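Local coordinates for protein ofchtiv-g5 (PDB 6JM8) that probably hydrolyses chitin, as a group IV insect chitinase of glycoside hydrolase family 18, and holds an N-acetylglucosamine glycan in its binding pocket, at residues I5-Y10 with C33-Y38. Residues are numbered along the deposited sequence; the frame is centred on the assembly and turned at random.
Sequences IVVCYY and CTHLVY. With NAG (2-acetamido-2-deoxy-beta-D-glucopyranose), chain B.
A disulfide ties strand 5-11 of the family 18 TIM barrel to the loop that leads into its parallel neighbour, strand 35-43: Cys8 SG meets Cys33 SG at 2.0 Å with a chi3 of -93°, close to the relaxed right angle. The link lies on the sheet face that also carries Leu36, where Leu364 of helix 362-372 packs against both cysteines. Parallel pairing follows from the bond pattern: Cys8 N donates to His35 O at 2.7 Å, almost straight at 172°, while Cys8 O accepts from Val37 N, and Tyr10 N then donates to Val37 O. Where strand 35-43 begins, Val6 O is gripped twice, by Thr34 N, which lies on a lone pair in the carbonyl plane, and by His35 N, tilted out of it. Thr34 OG1 sits between its own backbone N and carbonyl carbon (chi1 61°), which turns it to receive Val6 N at 2.8 Å. The same oxygen bonds His35 ND1 in the plane of the imidazole, which helps to fix the ring's rotation beside Ile5 CG2. On the face away from the disulfide, which His35 shares, Val7 CG1 touches Val37 CG2, and the Tyr9 ring is sandwiched. Val37 CB stands over one face in a CH-pi contact, 4.1 Å from the Tyr9 ring centroid, and the sugar's acetamido methyl sits over the other; Trp345 meets the same ring at an inclined angle. Replacing this tyrosine by an alanine would probably leave the acetamido methyl without its aromatic floor and open a gap beside Val37. Both contacts on the phenol lie toward its rim: Val37 CG1 comes within 3.6 Å of Tyr9 CE2, and from the other face NAG C8 approaches that same Tyr9 CE2 at 3.5 Å.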
loop_
_atom_site.group_PDB
_atom_site.type_symbol
_atom_site.label_atom_id
_atom_site.label_comp_id
_atom_site.label_asym_id
_atom_site.label_seq_id
_atom_site.Cartn_x
_atom_site.Cartn_y
_atom_site.Cartn_z
ATOM N N ILE A 5 7.497 -0.485 13.650
ATOM C CA ILE A 5 6.898 -1.658 13.031
ATOM C C ILE A 5 7.097 -1.606 11.525
ATOM O O ILE A 5 7.247 -0.535 10.929
ATOM C CB ILE A 5 5.400 -1.784 13.381
ATOM C CG1 ILE A 5 4.627 -0.549 12.916
ATOM C CG2 ILE A 5 5.229 -1.988 14.876
ATOM C CD1 ILE A 5 3.125 -0.708 13.019
ATOM N N VAL A 6 7.110 -2.788 10.914
ATOM C CA VAL A 6 7.217 -2.954 9.471
ATOM C C VAL A 6 6.000 -3.761 9.037
ATOM O O VAL A 6 5.872 -4.941 9.389
ATOM C CB VAL A 6 8.524 -3.648 9.065
ATOM C CG1 VAL A 6 8.638 -3.731 7.554
ATOM C CG2 VAL A 6 9.719 -2.913 9.650
ATOM N N VAL A 7 5.104 -3.129 8.284
ATOM C CA VAL A 7 3.830 -3.723 7.894
ATOM C C VAL A 7 3.954 -4.187 6.448
ATOM O O VAL A 7 3.970 -3.367 5.523
ATOM C CB VAL A 7 2.672 -2.731 8.068
ATOM C CG1 VAL A 7 1.352 -3.382 7.689
ATOM C CG2 VAL A 7 2.627 -2.205 9.497
ATOM N N CYS A 8 4.028 -5.502 6.243
ATOM C CA CYS A 8 4.273 -6.082 4.924
ATOM C C CYS A 8 2.958 -6.565 4.322
ATOM O O CYS A 8 2.393 -7.567 4.773
ATOM C CB CYS A 8 5.266 -7.239 5.012
ATOM S SG CYS A 8 6.926 -6.819 5.568
ATOM N N TYR A 9 2.485 -5.872 3.289
ATOM C CA TYR A 9 1.339 -6.351 2.530
ATOM C C TYR A 9 1.779 -7.422 1.540
ATOM O O TYR A 9 2.789 -7.273 0.847
ATOM C CB TYR A 9 0.661 -5.203 1.782
ATOM C CG TYR A 9 -0.308 -4.410 2.625
ATOM C CD1 TYR A 9 0.138 -3.371 3.426
ATOM C CD2 TYR A 9 -1.669 -4.701 2.622
ATOM C CE1 TYR A 9 -0.736 -2.644 4.198
ATOM C CE2 TYR A 9 -2.553 -3.977 3.396
ATOM C CZ TYR A 9 -2.076 -2.948 4.179
ATOM O OH TYR A 9 -2.935 -2.212 4.955
ATOM N N TYR A 10 1.009 -8.505 1.478
ATOM C CA TYR A 10 1.290 -9.632 0.595
ATOM C C TYR A 10 0.110 -9.800 -0.356
ATOM O O TYR A 10 -0.970 -10.232 0.060
ATOM C CB TYR A 10 1.543 -10.906 1.405
ATOM C CG TYR A 10 1.692 -12.167 0.582
ATOM C CD1 TYR A 10 2.262 -12.136 -0.686
ATOM C CD2 TYR A 10 1.264 -13.391 1.077
ATOM C CE1 TYR A 10 2.393 -13.287 -1.437
ATOM C CE2 TYR A 10 1.394 -14.548 0.335
ATOM C CZ TYR A 10 1.959 -14.488 -0.920
ATOM O OH TYR A 10 2.091 -15.634 -1.666
ATOM N N CYS A 33 9.548 -8.655 8.762
ATOM C CA CYS A 33 8.329 -7.918 9.049
ATOM C C CYS A 33 7.938 -8.129 10.503
ATOM O O CYS A 33 8.255 -9.158 11.107
ATOM C CB CYS A 33 7.169 -8.356 8.145
ATOM S SG CYS A 33 7.594 -8.541 6.404
ATOM N N THR A 34 7.257 -7.134 11.064
ATOM C CA THR A 34 6.584 -7.288 12.346
ATOM C C THR A 34 5.103 -7.578 12.184
ATOM O O THR A 34 4.515 -8.261 13.028
ATOM C CB THR A 34 6.756 -6.029 13.202
ATOM O OG1 THR A 34 6.176 -4.906 12.525
ATOM C CG2 THR A 34 8.229 -5.755 13.453
ATOM N N HIS A 35 4.500 -7.071 11.112
ATOM C CA HIS A 35 3.103 -7.306 10.788
ATOM C C HIS A 35 3.012 -7.738 9.332
ATOM O O HIS A 35 3.516 -7.041 8.446
ATOM C CB HIS A 35 2.258 -6.047 11.014
ATOM C CG HIS A 35 2.225 -5.581 12.437
ATOM N ND1 HIS A 35 3.362 -5.238 13.138
ATOM C CD2 HIS A 35 1.188 -5.380 13.285
ATOM C CE1 HIS A 35 3.028 -4.861 14.359
ATOM N NE2 HIS A 35 1.715 -4.935 14.473
ATOM N N LEU A 36 2.380 -8.882 9.086
ATOM C CA LEU A 36 2.153 -9.374 7.735
ATOM C C LEU A 36 0.658 -9.363 7.452
ATOM O O LEU A 36 -0.137 -9.814 8.282
ATOM C CB LEU A 36 2.733 -10.779 7.552
ATOM C CG LEU A 36 4.143 -10.839 6.962
ATOM C CD1 LEU A 36 4.800 -12.161 7.298
ATOM C CD2 LEU A 36 4.108 -10.621 5.452
ATOM N N VAL A 37 0.280 -8.852 6.283
ATOM C CA VAL A 37 -1.115 -8.577 5.956
ATOM C C VAL A 37 -1.498 -9.382 4.721
ATOM O O VAL A 37 -0.873 -9.245 3.662
ATOM C CB VAL A 37 -1.357 -7.075 5.733
ATOM C CG1 VAL A 37 -2.829 -6.807 5.527
ATOM C CG2 VAL A 37 -0.844 -6.281 6.923
ATOM N N TYR A 38 -2.534 -10.206 4.860
ATOM C CA TYR A 38 -3.041 -11.055 3.785
ATOM C C TYR A 38 -4.066 -10.261 2.980
ATOM O O TYR A 38 -5.169 -9.991 3.467
ATOM C CB TYR A 38 -3.657 -12.320 4.381
ATOM C CG TYR A 38 -3.973 -13.442 3.414
ATOM C CD1 TYR A 38 -5.056 -13.360 2.546
ATOM C CD2 TYR A 38 -3.209 -14.603 3.400
ATOM C CE1 TYR A 38 -5.353 -14.392 1.674
ATOM C CE2 TYR A 38 -3.501 -15.642 2.538
ATOM C CZ TYR A 38 -4.573 -15.531 1.677
ATOM O OH TYR A 38 -4.865 -16.557 0.810
HETATM C C1 NAG B . -3.939 0.583 -3.075
HETATM C C2 NAG B . -4.440 -0.788 -2.510
HETATM C C3 NAG B . -4.315 -1.916 -3.547
HETATM C C4 NAG B . -3.373 -1.547 -4.678
HETATM C C5 NAG B . -2.161 -0.809 -4.136
HETATM C C6 NAG B . -1.180 -0.522 -5.244
HETATM C C7 NAG B . -4.293 -1.010 -0.062
HETATM C C8 NAG B . -3.444 -1.451 1.087
HETATM N N2 NAG B . -3.752 -1.148 -1.277
HETATM O O3 NAG B . -5.586 -2.281 -4.070
HETATM O O4 NAG B . -2.865 -2.735 -5.266
HETATM O O5 NAG B . -2.545 0.454 -3.576
HETATM O O6 NAG B . -1.590 0.632 -5.964
HETATM O O7 NAG B . -5.409 -0.530 0.104
#